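Local atomic coordinates of 2,3-dimethylmalate lyase (Aspergillus niger, PDB entry 3FA4), a protein that belongs to the phosphoenolpyruvate phosphomutase family of TIM-barrel proteins and holds a magnesium ion. Residues Ala6-Arg11 against Ser80-Ala85; Leu212-His217 against Ile236-Ala241. All blocks are in the same frame, centred on the assembly; numbering follows the deposited sequence.

Contact 1: Ala6-Arg11 against Ser80-Ala85; sequences ATSLRR and STPVIA
Leu9 carries this contact by packing its two methyl branches on Pro82 and Ile84. Its CD1 meets the proline ring at Pro82 CB, 4.3 Å away. The other branch, Leu9 CD2, comes to 4.4 Å from Ile84 CG1. The side chain leaves the helix with CG anti to the backbone N (chi1 -167°), and the fork beyond CG serves both partners. These are loose apolar contacts, and no hydrogen bond links the two segments. Ser8, one residue earlier on the helix, lies at the exposed margin. Ser8 OG is 4.3 Å from Ser80 O and 4.4 Å from Pro82 CG, too far for a bond. That hydroxyl has a weak hydrogen bond to Ala5 O in its own helix.

The parts that meet are the N-terminal helix 5-13 and the start of strand 83-86 in the TIM barrel. Pro82 sits just before the strand. Val83 and Ala85 turn to helix 64-75 on the outside of the barrel, while Ile84 turns inward, where it also touches Ala111 and Ile158. The helix thus covers the N-terminal end of the strands, away from the metal-binding Asp86 and Asp88 that follow. The side chain of Ile84 is still about 11 Å from the magnesium ion. Further out, Thr7 OG1 is hydrogen-bonded to Asp154 OD2, and Arg10 forms a salt bridge with Asp185. These acids lie just before strands 156-161 and 186-189, beyond strand 111-114 in the sheet.

Contact 2: Leu212-His217 against Ile236-Ala241; sequences LNMVEH and IIFPFA
Met214 N bonds to Ile237 O at 3.1 Å, with the donor tilted 28° from the carbonyl plane. Ile237 N bonds to Leu212 O at 3.3 Å, almost in line with the carbonyl bond (C=O...N angle 171°). The pairing here is direct and parallel. Further on, one water joins Met214 O and Phe240 N. The water donates to Met214 O at 2.9 Å and accepts from Phe240 N at 3.1 Å. It bridges the two segments where they part beyond the strands.

Leu212 and Ile236 lie side by side and point the same way, with Leu212 CD2 4.0 Å from Ile236 CD1. Both also touch Ala228 of helix 225-231. Met214 CB packs obliquely on the Phe238 ring, 3.9 Å from CD2 of Phe238. On the face of Asn213 and Ile237 the packing is closer. Asn213 OD1 comes to 3.0 Å from Pro239 CG and also lies by Ile237 CG1. Ile237 chi1 of 66° sets that CG1 between its own backbone N and carbonyl carbon. This OD1 is buried and has no hydrogen-bond partner in the model; the amide's other end, ND2, bonds to Glu190. Val215 crosses Pro239 at about a right angle, its CG2 3.6 Å from Pro239 CD. Its CG1 reaches obliquely to the Phe240 ring.

Just beyond, Glu216 takes backbone N-H groups of Gly264 and Leu265 of the second subunit. Phe238 to Ala241 form a type I beta turn. Strand 211-213, helix 225-231 and strand 235-238 make a beta-alpha-beta crossover, the repeating unit of a TIM barrel.

Overall arrangement
From the N terminus, helix 5-13 comes first. The chain then builds strands 20-25 and 42-44 with their helices before strand 83-86 returns to that first helix. Contact 1 closes this long loop. Strands 111-114, 156-161 and 186-189 follow. Contact 2 then closes a shorter loop, the crossover through helix 225-231. The two loops are in series; they neither nest nor cross. Their centres are 19 Å apart, and the contacts do not touch. Both reach one parallel sheet, in which strands 42-44 and 20-25 separate 83-86 from 235-238. Contact 1 ties a covering helix to the sheet, whereas contact 2 joins two adjacent strands within it.

Contact 1: Ala6-Arg11 against Ser80-Ala85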
loop_
_atom_site.group_PDB
_atom_site.type_symbol
_atom_site.label_atom_id
_atom_site.label_comp_id
_atom_site.label_asym_id
_atom_site.label_seq_id
_atom_site.Cartn_x
_atom_site.Cartn_y
_atom_site.Cartn_z
ATOM N N ALA B 6 9.383 13.388 -17.889
ATOM C CA ALA B 6 8.579 13.084 -19.113
ATOM C C ALA B 6 8.854 14.038 -20.276
ATOM O O ALA B 6 9.065 13.632 -21.446
ATOM C CB ALA B 6 7.043 13.106 -18.763
ATOM N N THR B 7 8.800 15.318 -19.907
ATOM C CA THR B 7 9.040 16.474 -20.757
ATOM C C THR B 7 10.459 16.527 -21.317
ATOM O O THR B 7 10.662 16.910 -22.463
ATOM C CB THR B 7 8.742 17.799 -19.997
ATOM O OG1 THR B 7 7.364 17.810 -19.565
ATOM C CG2 THR B 7 8.992 18.991 -20.894
ATOM N N SER B 8 11.461 16.163 -20.539
ATOM C CA SER B 8 12.800 16.233 -21.122
ATOM C C SER B 8 13.051 14.967 -22.015
ATOM O O SER B 8 13.642 15.062 -23.064
ATOM C CB SER B 8 13.835 16.515 -20.031
ATOM O OG SER B 8 13.916 15.458 -19.115
ATOM N N LEU B 9 12.537 13.804 -21.627
ATOM C CA LEU B 9 12.483 12.609 -22.521
ATOM C C LEU B 9 11.799 12.917 -23.841
ATOM O O LEU B 9 12.350 12.650 -24.911
ATOM C CB LEU B 9 11.793 11.399 -21.870
ATOM C CG LEU B 9 11.986 10.073 -22.620
ATOM C CD1 LEU B 9 13.468 9.722 -22.863
ATOM C CD2 LEU B 9 11.234 8.853 -21.930
ATOM N N ARG B 10 10.610 13.497 -23.771
ATOM C CA ARG B 10 9.820 13.850 -24.958
ATOM C C ARG B 10 10.638 14.724 -25.874
ATOM O O ARG B 10 10.686 14.522 -27.057
ATOM C CB ARG B 10 8.553 14.601 -24.508
ATOM C CG ARG B 10 7.534 14.676 -25.543
ATOM C CD ARG B 10 6.115 14.703 -24.993
ATOM N NE ARG B 10 5.268 13.914 -25.853
ATOM C CZ ARG B 10 4.690 12.793 -25.483
ATOM N NH1 ARG B 10 4.838 12.297 -24.308
ATOM N NH2 ARG B 10 3.951 12.156 -26.299
ATOM N N ARG B 11 11.269 15.735 -25.296
ATOM C CA ARG B 11 12.043 16.720 -25.991
ATOM C C ARG B 11 13.280 16.067 -26.628
ATOM O O ARG B 11 13.649 16.434 -27.721
ATOM C CB ARG B 11 12.427 17.850 -25.018
ATOM C CG ARG B 11 13.352 18.896 -25.657
ATOM C CD ARG B 11 13.539 20.183 -24.825
ATOM N NE ARG B 11 14.632 21.043 -25.385
ATOM C CZ ARG B 11 14.471 22.114 -26.184
ATOM N NH1 ARG B 11 13.237 22.507 -26.549
ATOM N NH2 ARG B 11 15.542 22.829 -26.611
ATOM N N SER B 80 15.196 14.279 -12.302
ATOM C CA SER B 80 15.440 14.874 -13.592
ATOM C C SER B 80 15.976 13.819 -14.510
ATOM O O SER B 80 16.189 14.093 -15.703
ATOM C CB SER B 80 16.427 16.012 -13.487
ATOM O OG SER B 80 17.663 15.538 -12.961
ATOM N N THR B 81 16.222 12.609 -13.975
ATOM C CA THR B 81 16.602 11.486 -14.837
ATOM C C THR B 81 15.353 10.686 -15.281
ATOM O O THR B 81 14.643 10.145 -14.396
ATOM C CB THR B 81 17.517 10.514 -14.123
ATOM O OG1 THR B 81 18.703 11.176 -13.744
ATOM C CG2 THR B 81 17.882 9.319 -15.032
ATOM N N PRO B 82 15.109 10.578 -16.633
ATOM C CA PRO B 82 13.957 9.835 -17.162
ATOM C C PRO B 82 13.936 8.369 -16.710
ATOM O O PRO B 82 14.957 7.697 -16.859
ATOM C CB PRO B 82 14.168 9.872 -18.671
ATOM C CG PRO B 82 14.966 11.147 -18.920
ATOM C CD PRO B 82 15.922 11.174 -17.724
ATOM N N VAL B 83 12.811 7.913 -16.187
ATOM C CA VAL B 83 12.538 6.510 -15.939
ATOM C C VAL B 83 11.499 5.957 -16.902
ATOM O O VAL B 83 10.411 6.471 -17.017
ATOM C CB VAL B 83 12.100 6.272 -14.486
ATOM C CG1 VAL B 83 11.759 4.810 -14.189
ATOM C CG2 VAL B 83 13.112 6.818 -13.523
ATOM N N ILE B 84 11.871 4.907 -17.595
ATOM C CA ILE B 84 10.941 4.154 -18.498
ATOM C C ILE B 84 10.479 2.975 -17.710
ATOM O O ILE B 84 11.305 2.238 -17.311
ATOM C CB ILE B 84 11.654 3.652 -19.795
ATOM C CG1 ILE B 84 12.309 4.862 -20.487
ATOM C CG2 ILE B 84 10.648 2.940 -20.726
ATOM C CD1 ILE B 84 13.331 4.539 -21.473
ATOM N N ALA B 85 9.170 2.818 -17.473
ATOM C CA ALA B 85 8.625 1.788 -16.625
ATOM C C ALA B 85 7.781 0.723 -17.348
ATOM O O ALA B 85 6.931 1.016 -18.159
ATOM C CB ALA B 85 7.795 2.425 -15.569
#

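Contact 2: Leu212-His217 against Ile236-Ala241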
loop_
_atom_site.group_PDB
_atom_site.type_symbol
_atom_site.label_atom_id
_atom_site.label_comp_id
_atom_site.label_asym_id
_atom_site.label_seq_id
_atom_site.Cartn_x
_atom_site.Cartn_y
_atom_site.Cartn_z
ATOM N N LEU B 212 14.875 -0.727 -28.781
ATOM C CA LEU B 212 15.372 -2.073 -28.752
ATOM C C LEU B 212 15.440 -2.683 -27.372
ATOM O O LEU B 212 16.056 -2.166 -26.502
ATOM C CB LEU B 212 16.710 -2.180 -29.458
ATOM C CG LEU B 212 17.499 -3.478 -29.428
ATOM C CD1 LEU B 212 16.851 -4.530 -30.178
ATOM C CD2 LEU B 212 18.860 -3.250 -29.905
ATOM N N ASN B 213 14.808 -3.814 -27.202
ATOM C CA ASN B 213 14.973 -4.579 -25.980
ATOM C C ASN B 213 16.145 -5.608 -25.950
ATOM O O ASN B 213 16.095 -6.739 -26.522
ATOM C CB ASN B 213 13.675 -5.253 -25.585
ATOM C CG ASN B 213 13.770 -5.919 -24.220
ATOM O OD1 ASN B 213 14.538 -5.499 -23.304
ATOM N ND2 ASN B 213 12.986 -6.985 -24.069
ATOM N N MET B 214 17.204 -5.223 -25.244
ATOM C CA MET B 214 18.422 -5.996 -25.281
ATOM C C MET B 214 18.603 -6.840 -24.022
ATOM O O MET B 214 19.335 -6.507 -23.097
ATOM C CB MET B 214 19.644 -5.079 -25.515
ATOM C CG MET B 214 20.926 -5.836 -25.902
ATOM S SD MET B 214 20.716 -6.664 -27.462
ATOM C CE MET B 214 20.217 -8.300 -26.939
ATOM N N VAL B 215 17.893 -7.936 -23.995
ATOM C CA VAL B 215 18.155 -8.972 -23.035
ATOM C C VAL B 215 19.081 -9.966 -23.747
ATOM O O VAL B 215 18.682 -10.585 -24.737
ATOM C CB VAL B 215 16.891 -9.636 -22.578
ATOM C CG1 VAL B 215 17.268 -10.580 -21.420
ATOM C CG2 VAL B 215 15.972 -8.621 -22.102
ATOM N N GLU B 216 20.341 -10.055 -23.308
ATOM C CA GLU B 216 21.262 -10.953 -23.976
ATOM C C GLU B 216 20.832 -12.381 -23.791
ATOM O O GLU B 216 20.023 -12.712 -22.874
ATOM C CB GLU B 216 22.674 -10.757 -23.520
ATOM C CG GLU B 216 23.244 -9.380 -23.803
ATOM C CD GLU B 216 24.407 -9.120 -22.845
ATOM O OE1 GLU B 216 24.196 -9.370 -21.631
ATOM O OE2 GLU B 216 25.525 -8.756 -23.317
ATOM N N HIS B 217 21.302 -13.206 -24.733
ATOM C CA HIS B 217 21.198 -14.693 -24.698
ATOM C C HIS B 217 19.781 -15.198 -24.979
ATOM O O HIS B 217 19.394 -16.288 -24.473
ATOM C CB HIS B 217 21.801 -15.303 -23.399
ATOM C CG HIS B 217 23.135 -14.721 -23.019
ATOM N ND1 HIS B 217 24.253 -14.797 -23.840
ATOM C CD2 HIS B 217 23.523 -14.014 -21.929
ATOM C CE1 HIS B 217 25.268 -14.173 -23.270
ATOM N NE2 HIS B 217 24.853 -13.686 -22.110
ATOM N N ILE B 236 17.624 2.188 -26.249
ATOM C CA ILE B 236 17.995 0.818 -25.865
ATOM C C ILE B 236 17.849 0.643 -24.343
ATOM O O ILE B 236 18.214 1.532 -23.551
ATOM C CB ILE B 236 19.454 0.466 -26.390
ATOM C CG1 ILE B 236 19.728 -1.056 -26.347
ATOM C CG2 ILE B 236 20.507 1.290 -25.616
ATOM C CD1 ILE B 236 21.052 -1.455 -27.051
ATOM N N ILE B 237 17.325 -0.518 -23.956
ATOM C CA ILE B 237 17.053 -0.901 -22.566
ATOM C C ILE B 237 17.728 -2.198 -22.344
ATOM O O ILE B 237 17.957 -2.895 -23.279
ATOM C CB ILE B 237 15.505 -0.914 -22.171
ATOM C CG1 ILE B 237 14.720 -2.011 -22.924
ATOM C CG2 ILE B 237 14.910 0.523 -22.295
ATOM C CD1 ILE B 237 13.311 -2.135 -22.498
ATOM N N PHE B 238 18.155 -2.479 -21.121
ATOM C CA PHE B 238 18.814 -3.706 -20.821
ATOM C C PHE B 238 18.241 -4.189 -19.539
ATOM O O PHE B 238 18.890 -4.009 -18.531
ATOM C CB PHE B 238 20.345 -3.546 -20.585
ATOM C CG PHE B 238 21.082 -2.775 -21.644
ATOM C CD1 PHE B 238 21.232 -1.388 -21.545
ATOM C CD2 PHE B 238 21.713 -3.436 -22.699
ATOM C CE1 PHE B 238 21.922 -0.690 -22.505
ATOM C CE2 PHE B 238 22.408 -2.723 -23.656
ATOM C CZ PHE B 238 22.509 -1.364 -23.542
ATOM N N PRO B 239 17.077 -4.867 -19.556
ATOM C CA PRO B 239 16.329 -5.196 -18.364
ATOM C C PRO B 239 17.051 -6.043 -17.299
ATOM O O PRO B 239 16.656 -6.061 -16.109
ATOM C CB PRO B 239 15.124 -5.991 -18.941
ATOM C CG PRO B 239 15.017 -5.643 -20.331
ATOM C CD PRO B 239 16.382 -5.339 -20.781
ATOM N N PHE B 240 18.056 -6.811 -17.729
ATOM C CA PHE B 240 18.899 -7.626 -16.814
ATOM C C PHE B 240 20.287 -7.077 -16.400
ATOM O O PHE B 240 21.067 -7.783 -15.803
ATOM C CB PHE B 240 19.063 -8.987 -17.405
ATOM C CG PHE B 240 18.015 -9.891 -17.009
ATOM C CD1 PHE B 240 16.710 -9.690 -17.479
ATOM C CD2 PHE B 240 18.302 -10.937 -16.171
ATOM C CE1 PHE B 240 15.677 -10.505 -17.082
ATOM C CE2 PHE B 240 17.316 -11.772 -15.762
ATOM C CZ PHE B 240 15.977 -11.565 -16.220
ATOM N N ALA B 241 20.584 -5.819 -16.664
ATOM C CA ALA B 241 21.918 -5.280 -16.373
ATOM C C ALA B 241 22.298 -5.413 -14.899
ATOM O O ALA B 241 23.447 -5.615 -14.578
ATOM C CB ALA B 241 22.015 -3.798 -16.833
HETATM O O HOH W 1 19.705 -7.187 -20.354
#